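Local atomic coordinates of increased recombination centers protein 6 (Saccharomyces cerevisiae, PDB entry 3UC9), a protein that acts as a clathrin coat accessory factor related to small G proteins and is involved in gross chromosomal rearrangements and telomere healing. Residues 32-35 with 41-44; 43-48 with 107-112; 162-167 with 190-195. One frame throughout, in Å; residues are numbered along the deposited sequence.

Interaction 1 of 3, residues 32-35 with 41-44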
loop_
_atom_site.group_PDB
_atom_site.type_symbol
_atom_site.label_atom_id
_atom_site.label_comp_id
_atom_site.label_asym_id
_atom_site.label_seq_id
_atom_site.Cartn_x
_atom_site.Cartn_y
_atom_site.Cartn_z
ATOM N N VAL A 32 0.800 3.981 -5.046
ATOM C CA VAL A 32 2.132 3.604 -4.595
ATOM C C VAL A 32 2.942 4.897 -4.448
ATOM O O VAL A 32 3.140 5.628 -5.413
ATOM C CB VAL A 32 2.822 2.630 -5.551
ATOM C CG1 VAL A 32 4.166 2.187 -4.963
ATOM C CG2 VAL A 32 1.917 1.410 -5.837
ATOM N N LEU A 33 3.375 5.163 -3.223
ATOM C CA LEU A 33 4.028 6.404 -2.834
ATOM C C LEU A 33 5.412 6.096 -2.254
ATOM O O LEU A 33 5.595 5.075 -1.583
ATOM C CB LEU A 33 3.180 7.105 -1.772
ATOM C CG LEU A 33 3.708 8.389 -1.123
ATOM C CD1 LEU A 33 3.646 9.538 -2.118
ATOM C CD2 LEU A 33 2.943 8.731 0.168
ATOM N N SER A 34 6.379 6.973 -2.523
ATOM C CA SER A 34 7.654 6.961 -1.802
ATOM C C SER A 34 8.113 8.378 -1.535
ATOM O O SER A 34 7.740 9.299 -2.259
ATOM C CB SER A 34 8.725 6.217 -2.595
ATOM O OG SER A 34 9.079 6.910 -3.783
ATOM N N ASP A 35 8.908 8.568 -0.485
ATOM C CA ASP A 35 9.676 9.804 -0.386
ATOM C C ASP A 35 10.795 9.765 -1.438
ATOM O O ASP A 35 11.221 8.676 -1.882
ATOM C CB ASP A 35 10.195 10.107 1.036
ATOM C CG ASP A 35 10.855 8.918 1.715
ATOM O OD1 ASP A 35 10.273 7.816 1.709
ATOM O OD2 ASP A 35 11.943 9.103 2.302
ATOM N N LEU A 41 13.809 2.619 -6.127
ATOM C CA LEU A 41 13.363 1.375 -5.499
ATOM C C LEU A 41 11.860 1.161 -5.708
ATOM O O LEU A 41 11.424 0.047 -5.986
ATOM C CB LEU A 41 13.728 1.337 -4.010
ATOM C CG LEU A 41 15.170 0.962 -3.658
ATOM C CD1 LEU A 41 15.344 0.931 -2.153
ATOM C CD2 LEU A 41 15.559 -0.392 -4.256
ATOM N N LYS A 42 11.082 2.237 -5.617
ATOM C CA LYS A 42 9.651 2.183 -5.930
ATOM C C LYS A 42 9.401 1.713 -7.373
ATOM O O LYS A 42 8.527 0.880 -7.604
ATOM C CB LYS A 42 9.001 3.538 -5.651
ATOM C CG LYS A 42 7.539 3.653 -6.047
ATOM C CD LYS A 42 7.030 5.068 -5.844
ATOM C CE LYS A 42 7.576 6.010 -6.916
ATOM N NZ LYS A 42 7.403 7.423 -6.495
ATOM N N THR A 43 10.185 2.205 -8.335
ATOM C CA THR A 43 10.032 1.767 -9.736
ATOM C C THR A 43 10.328 0.264 -9.878
ATOM O O THR A 43 9.613 -0.458 -10.597
ATOM C CB THR A 43 10.900 2.607 -10.736
ATOM O OG1 THR A 43 12.288 2.304 -10.573
ATOM C CG2 THR A 43 10.681 4.095 -10.532
ATOM N N GLN A 44 11.356 -0.213 -9.179
ATOM C CA GLN A 44 11.658 -1.651 -9.140
ATOM C C GLN A 44 10.519 -2.457 -8.480
ATOM O O GLN A 44 10.151 -3.534 -8.953
ATOM C CB GLN A 44 12.972 -1.914 -8.387
ATOM C CG GLN A 44 14.232 -1.378 -9.050
ATOM C CD GLN A 44 15.500 -1.966 -8.425
ATOM O OE1 GLN A 44 16.303 -2.602 -9.107
ATOM N NE2 GLN A 44 15.665 -1.775 -7.118
#

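Interaction 2 of 3, residues 43-48 with 107-112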
loop_
_atom_site.group_PDB
_atom_site.type_symbol
_atom_site.label_atom_id
_atom_site.label_comp_id
_atom_site.label_asym_id
_atom_site.label_seq_id
_atom_site.Cartn_x
_atom_site.Cartn_y
_atom_site.Cartn_z
ATOM N N THR A 43 10.185 2.205 -8.335
ATOM C CA THR A 43 10.032 1.767 -9.736
ATOM C C THR A 43 10.328 0.264 -9.878
ATOM O O THR A 43 9.613 -0.458 -10.597
ATOM C CB THR A 43 10.900 2.607 -10.736
ATOM O OG1 THR A 43 12.288 2.304 -10.573
ATOM C CG2 THR A 43 10.681 4.095 -10.532
ATOM N N GLN A 44 11.356 -0.213 -9.179
ATOM C CA GLN A 44 11.658 -1.651 -9.140
ATOM C C GLN A 44 10.519 -2.457 -8.480
ATOM O O GLN A 44 10.151 -3.534 -8.953
ATOM C CB GLN A 44 12.972 -1.914 -8.387
ATOM C CG GLN A 44 14.232 -1.378 -9.050
ATOM C CD GLN A 44 15.500 -1.966 -8.425
ATOM O OE1 GLN A 44 16.303 -2.602 -9.107
ATOM N NE2 GLN A 44 15.665 -1.775 -7.118
ATOM N N PHE A 45 9.966 -1.928 -7.393
ATOM C CA PHE A 45 8.809 -2.544 -6.717
ATOM C C PHE A 45 7.632 -2.686 -7.676
ATOM O O PHE A 45 6.972 -3.725 -7.703
ATOM C CB PHE A 45 8.413 -1.697 -5.503
ATOM C CG PHE A 45 7.195 -2.191 -4.762
ATOM C CD1 PHE A 45 7.329 -3.029 -3.657
ATOM C CD2 PHE A 45 5.930 -1.803 -5.147
ATOM C CE1 PHE A 45 6.215 -3.474 -2.962
ATOM C CE2 PHE A 45 4.798 -2.252 -4.443
ATOM C CZ PHE A 45 4.951 -3.090 -3.361
ATOM N N LEU A 46 7.373 -1.652 -8.471
ATOM C CA LEU A 46 6.250 -1.687 -9.418
ATOM C C LEU A 46 6.464 -2.768 -10.477
ATOM O O LEU A 46 5.532 -3.477 -10.849
ATOM C CB LEU A 46 6.058 -0.339 -10.097
ATOM C CG LEU A 46 5.570 0.812 -9.213
ATOM C CD1 LEU A 46 5.734 2.137 -9.928
ATOM C CD2 LEU A 46 4.128 0.613 -8.764
ATOM N N GLN A 47 7.692 -2.892 -10.960
ATOM C CA GLN A 47 8.015 -3.954 -11.903
ATOM C C GLN A 47 7.810 -5.335 -11.276
ATOM O O GLN A 47 7.239 -6.228 -11.905
ATOM C CB GLN A 47 9.451 -3.804 -12.427
ATOM C CG GLN A 47 9.889 -4.909 -13.402
ATOM C CD GLN A 47 8.971 -5.020 -14.608
ATOM O OE1 GLN A 47 8.627 -4.012 -15.226
ATOM N NE2 GLN A 47 8.572 -6.248 -14.949
ATOM N N ASP A 48 8.283 -5.516 -10.048
ATOM C CA ASP A 48 8.264 -6.834 -9.402
ATOM C C ASP A 48 6.860 -7.305 -9.014
ATOM O O ASP A 48 6.517 -8.476 -9.177
ATOM C CB ASP A 48 9.185 -6.846 -8.169
ATOM C CG ASP A 48 10.667 -6.751 -8.534
ATOM O OD1 ASP A 48 11.035 -7.019 -9.703
ATOM O OD2 ASP A 48 11.470 -6.401 -7.642
ATOM N N ILE A 107 0.203 1.932 -0.768
ATOM C CA ILE A 107 1.474 1.270 -0.464
ATOM C C ILE A 107 2.529 2.364 -0.369
ATOM O O ILE A 107 2.734 3.118 -1.316
ATOM C CB ILE A 107 1.883 0.225 -1.547
ATOM C CG1 ILE A 107 0.790 -0.830 -1.725
ATOM C CG2 ILE A 107 3.194 -0.458 -1.164
ATOM C CD1 ILE A 107 1.026 -1.827 -2.896
ATOM N N LEU A 108 3.179 2.455 0.789
ATOM C CA LEU A 108 4.237 3.417 1.008
ATOM C C LEU A 108 5.571 2.679 1.037
ATOM O O LEU A 108 5.733 1.692 1.772
ATOM C CB LEU A 108 3.996 4.175 2.317
ATOM C CG LEU A 108 5.125 5.088 2.785
ATOM C CD1 LEU A 108 5.333 6.231 1.802
ATOM C CD2 LEU A 108 4.852 5.612 4.187
ATOM N N ILE A 109 6.504 3.142 0.209
ATOM C CA ILE A 109 7.848 2.586 0.127
ATOM C C ILE A 109 8.791 3.586 0.798
ATOM O O ILE A 109 8.960 4.688 0.301
ATOM C CB ILE A 109 8.292 2.388 -1.338
ATOM C CG1 ILE A 109 7.268 1.568 -2.138
ATOM C CG2 ILE A 109 9.658 1.726 -1.387
ATOM C CD1 ILE A 109 7.065 0.193 -1.623
ATOM N N THR A 110 9.409 3.203 1.911
ATOM C CA THR A 110 10.242 4.140 2.655
ATOM C C THR A 110 11.237 3.457 3.582
ATOM O O THR A 110 11.267 2.231 3.701
ATOM C CB THR A 110 9.377 5.136 3.488
ATOM O OG1 THR A 110 10.190 6.231 3.942
ATOM C CG2 THR A 110 8.743 4.442 4.679
ATOM N N ASP A 111 12.078 4.272 4.200
ATOM C CA ASP A 111 12.965 3.822 5.271
ATOM C C ASP A 111 12.219 4.182 6.539
ATOM O O ASP A 111 12.152 5.344 6.881
ATOM C CB ASP A 111 14.310 4.549 5.187
ATOM C CG ASP A 111 15.211 4.282 6.380
ATOM O OD1 ASP A 111 14.761 3.701 7.388
ATOM O OD2 ASP A 111 16.391 4.664 6.307
ATOM N N ILE A 112 11.633 3.199 7.219
ATOM C CA ILE A 112 10.734 3.515 8.331
ATOM C C ILE A 112 11.450 4.068 9.564
ATOM O O ILE A 112 10.819 4.708 10.401
ATOM C CB ILE A 112 9.811 2.326 8.739
ATOM C CG1 ILE A 112 10.608 1.189 9.382
ATOM C CG2 ILE A 112 9.020 1.836 7.541
ATOM C CD1 ILE A 112 9.731 0.099 9.966
#

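Interaction 3 of 3, residues 162-167 with 190-195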
loop_
_atom_site.group_PDB
_atom_site.type_symbol
_atom_site.label_atom_id
_atom_site.label_comp_id
_atom_site.label_asym_id
_atom_site.label_seq_id
_atom_site.Cartn_x
_atom_site.Cartn_y
_atom_site.Cartn_z
ATOM N N VAL A 162 -7.052 -3.400 6.661
ATOM C CA VAL A 162 -5.855 -4.224 6.704
ATOM C C VAL A 162 -4.672 -3.264 6.679
ATOM O O VAL A 162 -4.524 -2.471 5.743
ATOM C CB VAL A 162 -5.788 -5.192 5.508
ATOM C CG1 VAL A 162 -4.430 -5.918 5.465
ATOM C CG2 VAL A 162 -6.959 -6.184 5.572
ATOM N N ILE A 163 -3.860 -3.312 7.727
ATOM C CA ILE A 163 -2.664 -2.477 7.819
ATOM C C ILE A 163 -1.515 -3.415 8.097
ATOM O O ILE A 163 -1.596 -4.212 9.025
ATOM C CB ILE A 163 -2.745 -1.466 8.968
ATOM C CG1 ILE A 163 -3.948 -0.542 8.797
ATOM C CG2 ILE A 163 -1.442 -0.652 9.057
ATOM C CD1 ILE A 163 -4.121 0.432 9.925
ATOM N N GLU A 164 -0.461 -3.339 7.297
ATOM C CA GLU A 164 0.685 -4.188 7.541
ATOM C C GLU A 164 2.015 -3.556 7.163
ATOM O O GLU A 164 2.167 -2.984 6.088
ATOM C CB GLU A 164 0.521 -5.520 6.821
ATOM C CG GLU A 164 1.327 -6.640 7.447
ATOM C CD GLU A 164 0.764 -8.020 7.158
ATOM O OE1 GLU A 164 -0.458 -8.227 7.330
ATOM O OE2 GLU A 164 1.552 -8.900 6.765
ATOM N N PHE A 165 2.980 -3.703 8.069
ATOM C CA PHE A 165 4.368 -3.350 7.807
ATOM C C PHE A 165 5.081 -4.576 7.225
ATOM O O PHE A 165 4.922 -5.685 7.739
ATOM C CB PHE A 165 5.064 -2.915 9.106
ATOM C CG PHE A 165 4.565 -1.599 9.645
ATOM C CD1 PHE A 165 5.278 -0.432 9.419
ATOM C CD2 PHE A 165 3.371 -1.522 10.346
ATOM C CE1 PHE A 165 4.814 0.790 9.905
ATOM C CE2 PHE A 165 2.908 -0.309 10.836
ATOM C CZ PHE A 165 3.638 0.843 10.618
ATOM N N VAL A 166 5.850 -4.370 6.156
ATOM C CA VAL A 166 6.552 -5.467 5.462
ATOM C C VAL A 166 7.976 -5.040 5.098
ATOM O O VAL A 166 8.191 -3.930 4.619
ATOM C CB VAL A 166 5.786 -5.879 4.171
ATOM C CG1 VAL A 166 6.529 -6.995 3.427
ATOM C CG2 VAL A 166 4.376 -6.353 4.499
ATOM N N ASN A 167 8.959 -5.910 5.344
ATOM C CA ASN A 167 10.322 -5.677 4.880
ATOM C C ASN A 167 10.466 -6.102 3.421
ATOM O O ASN A 167 9.961 -7.156 3.033
ATOM C CB ASN A 167 11.323 -6.476 5.723
ATOM C CG ASN A 167 11.819 -5.726 6.936
ATOM O OD1 ASN A 167 11.704 -4.510 7.021
ATOM N ND2 ASN A 167 12.415 -6.462 7.887
ATOM N N GLN A 190 1.287 -9.505 -2.137
ATOM C CA GLN A 190 0.424 -10.134 -3.159
ATOM C C GLN A 190 -0.828 -10.757 -2.525
ATOM O O GLN A 190 -1.928 -10.639 -3.065
ATOM C CB GLN A 190 1.205 -11.197 -3.939
ATOM C CG GLN A 190 0.425 -11.849 -5.080
ATOM C CD GLN A 190 1.241 -12.922 -5.801
ATOM O OE1 GLN A 190 2.238 -13.411 -5.278
ATOM N NE2 GLN A 190 0.813 -13.289 -7.005
ATOM N N GLU A 191 -0.650 -11.423 -1.383
ATOM C CA GLU A 191 -1.765 -12.044 -0.661
ATOM C C GLU A 191 -2.764 -11.014 -0.130
ATOM O O GLU A 191 -3.978 -11.247 -0.130
ATOM C CB GLU A 191 -1.235 -12.869 0.515
ATOM C CG GLU A 191 -2.305 -13.646 1.265
ATOM C CD GLU A 191 -1.731 -14.588 2.310
ATOM O OE1 GLU A 191 -0.884 -14.150 3.116
ATOM O OE2 GLU A 191 -2.150 -15.759 2.338
ATOM N N ILE A 192 -2.244 -9.894 0.354
ATOM C CA ILE A 192 -3.092 -8.819 0.852
ATOM C C ILE A 192 -3.969 -8.295 -0.279
ATOM O O ILE A 192 -5.166 -8.090 -0.103
ATOM C CB ILE A 192 -2.260 -7.706 1.497
ATOM C CG1 ILE A 192 -1.661 -8.196 2.822
ATOM C CG2 ILE A 192 -3.111 -6.468 1.727
ATOM C CD1 ILE A 192 -0.702 -7.191 3.478
ATOM N N ILE A 193 -3.397 -8.141 -1.462
ATOM C CA ILE A 193 -4.169 -7.654 -2.605
ATOM C C ILE A 193 -5.169 -8.723 -3.060
ATOM O O ILE A 193 -6.327 -8.417 -3.327
ATOM C CB ILE A 193 -3.245 -7.202 -3.750
ATOM C CG1 ILE A 193 -2.361 -6.051 -3.255
ATOM C CG2 ILE A 193 -4.071 -6.738 -4.979
ATOM C CD1 ILE A 193 -1.283 -5.597 -4.222
ATOM N N ASP A 194 -4.720 -9.975 -3.133
ATOM C CA ASP A 194 -5.582 -11.090 -3.510
ATOM C C ASP A 194 -6.814 -11.223 -2.621
ATOM O O ASP A 194 -7.894 -11.533 -3.113
ATOM C CB ASP A 194 -4.823 -12.422 -3.426
ATOM C CG ASP A 194 -3.895 -12.663 -4.592
ATOM O OD1 ASP A 194 -3.984 -11.966 -5.623
ATOM O OD2 ASP A 194 -3.075 -13.600 -4.468
ATOM N N THR A 195 -6.648 -11.012 -1.315
ATOM C CA THR A 195 -7.727 -11.262 -0.355
ATOM C C THR A 195 -8.558 -10.002 -0.074
ATOM O O THR A 195 -9.521 -10.056 0.692
ATOM C CB THR A 195 -7.185 -11.878 0.962
ATOM O OG1 THR A 195 -6.243 -10.991 1.579
ATOM C CG2 THR A 195 -6.507 -13.232 0.683
#

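Interaction 1 of 3, residues 32-35 with 41-44
K42 lies along V32 and S34, laying the first helix of a Rossmann-like, small-G-protein-type fold against the strand that leads into it. The unit is strand 29-35, a short loop and helix 39-50, and the loop between them is where small G proteins carry the P-loop. K42, in the first turn of the helix, probably corresponds in place to the P-loop lysine, although here its ammonium group is held by atoms of the protein itself. V32 and S34 both direct their side chains at the helix, whereas L33 between them turns to the other side of the sheet. K42 leaves its helix with CG anti to the backbone N (chi1 175°) and stays straight through chi2, then bends at chi3 (74°), which turns NZ toward S34. The side chains of V32 and K42 run antiparallel, one passing alongside the other, and CG1 of V32 touches CG of K42 at 3.8 Å. Farther out, CD of K42 packs on CB of S34, also at 3.8 Å. NZ lies beyond these contacts, at the serine hydroxyl. All the touching residues are buried, so the ammonium would be expected to rely on polar atoms around it. The backbone carbonyl O of D79, on neighbouring strand 71-81, accepts a bond from it, and OD1 of N39 adds a weak one. From within strand 29-35 the partner is a hydroxyl: NZ of K42 donates to OG of S34 over 3.2 Å.

Interaction 2 of 3, residues 43-48 with 107-112
F45 projects from helix 39-50 with CG anti to its backbone N (chi1 177°), which carries the ring across to I107 and I109 on strand 103-110. I109 answers with a folded chain: chi2 of -62° curls its CD1 back from the extended course and sets that methyl over the aromatic face. The carbon sits 3.8 Å above the ring plane, over the centre, and the line from I109 CD1 to the F45 ring centroid is 12° off the ring normal, a well-centred CH-pi contact. I107 has an extended chain instead and meets the outer end of the same ring, CG2 lying 3.9 Å from CZ of F45. Its CD1 comes nearly as close, at 4.1 Å from CE2 of F45, so two branches of one isoleucine share that end of the phenyl group. No hydrogen bond joins the two segments; one aromatic side chain and two aliphatic ones, all buried, make the whole join. The residues alternate along the strand, and L108 between them faces the opposite side of the sheet. Around this nucleus W168 meets F45 edge-to-face, L186 and I189 of helix 185-195 also touch the ring, and V137 of strand 133-138 packs on both isoleucines, so the phenyl ring lies in the hydrophobic layer between helices 39-50 and 185-195 and the central sheet of this Rossmann-like alpha/beta fold.

Interaction 3 of 3, residues 162-167 with 190-195
I192 reaches from its helix toward V162 and E164 with two diverging branches, and each takes a different partner. At chi1 -71° its CG2 is anti to the backbone N while CG1 is anti to the carbonyl carbon, and the extended chi2 carries CD1 farther toward the strand. CG2 meets CG1 of V162 at 4.0 Å, methyl against methyl, at the exposed margin of the contact. CD1 touches E164 instead, 3.9 Å from its CB. The chain of E164 runs toward the helix, extended beyond CG, its chi1 (-156°) somewhat off the fully anti value, and the same CD1 of I192 also lies 4.0 Å from the carboxylate carbon CD of E164. A methyl group thus flanks both the root and the acidic end of the glutamate. In the fold these are strand 163-167, at one border of the six-stranded sheet, and helix 185-195, which follows it in the chain and packs over the sheet; the strand order 2-3-1-4-5-6 and this closing helix match the layout of small G proteins. The inner side of I192 rests on V135 of the next strand, 133-138. Polar groups gather at the outer side: R188 forms salt bridges with OE1 of E164 and OE1 of E191, so a single guanidinium joins two acids and would be expected to offset their mutual repulsion. Toward the end of the segment, T195 binds back to the preceding turn of its own helix. Its OG1 donates to O of E191 at 2.8 Å, tilted 27° from the carbonyl plane, and E191 O also takes the usual helix bond from T195 N, so this oxygen accepts twice.

Overall arrangement
Interactions 1 and 2 are neighbours in the buried core, whereas interaction 3 is only partly buried and touches neither. Both of the first two use helix 39-50, which lies over strands 29-35 and 103-110; these are adjacent in the sheet, and D35 OD1 pairs with T110 OG1 between them. Interaction 3 lies about 13 Å from interaction 2, centre to centre, between border strand 163-167 and helix 185-195. The chemistry differs too: interaction 1 includes a buried ammonium bonded to S34 OG and D79 O, interaction 2 is wholly apolar with a CH-pi contact, and interaction 3 is aliphatic with salt bridges along its outer side. F45 connects the regions, since it also touches helix 185-195.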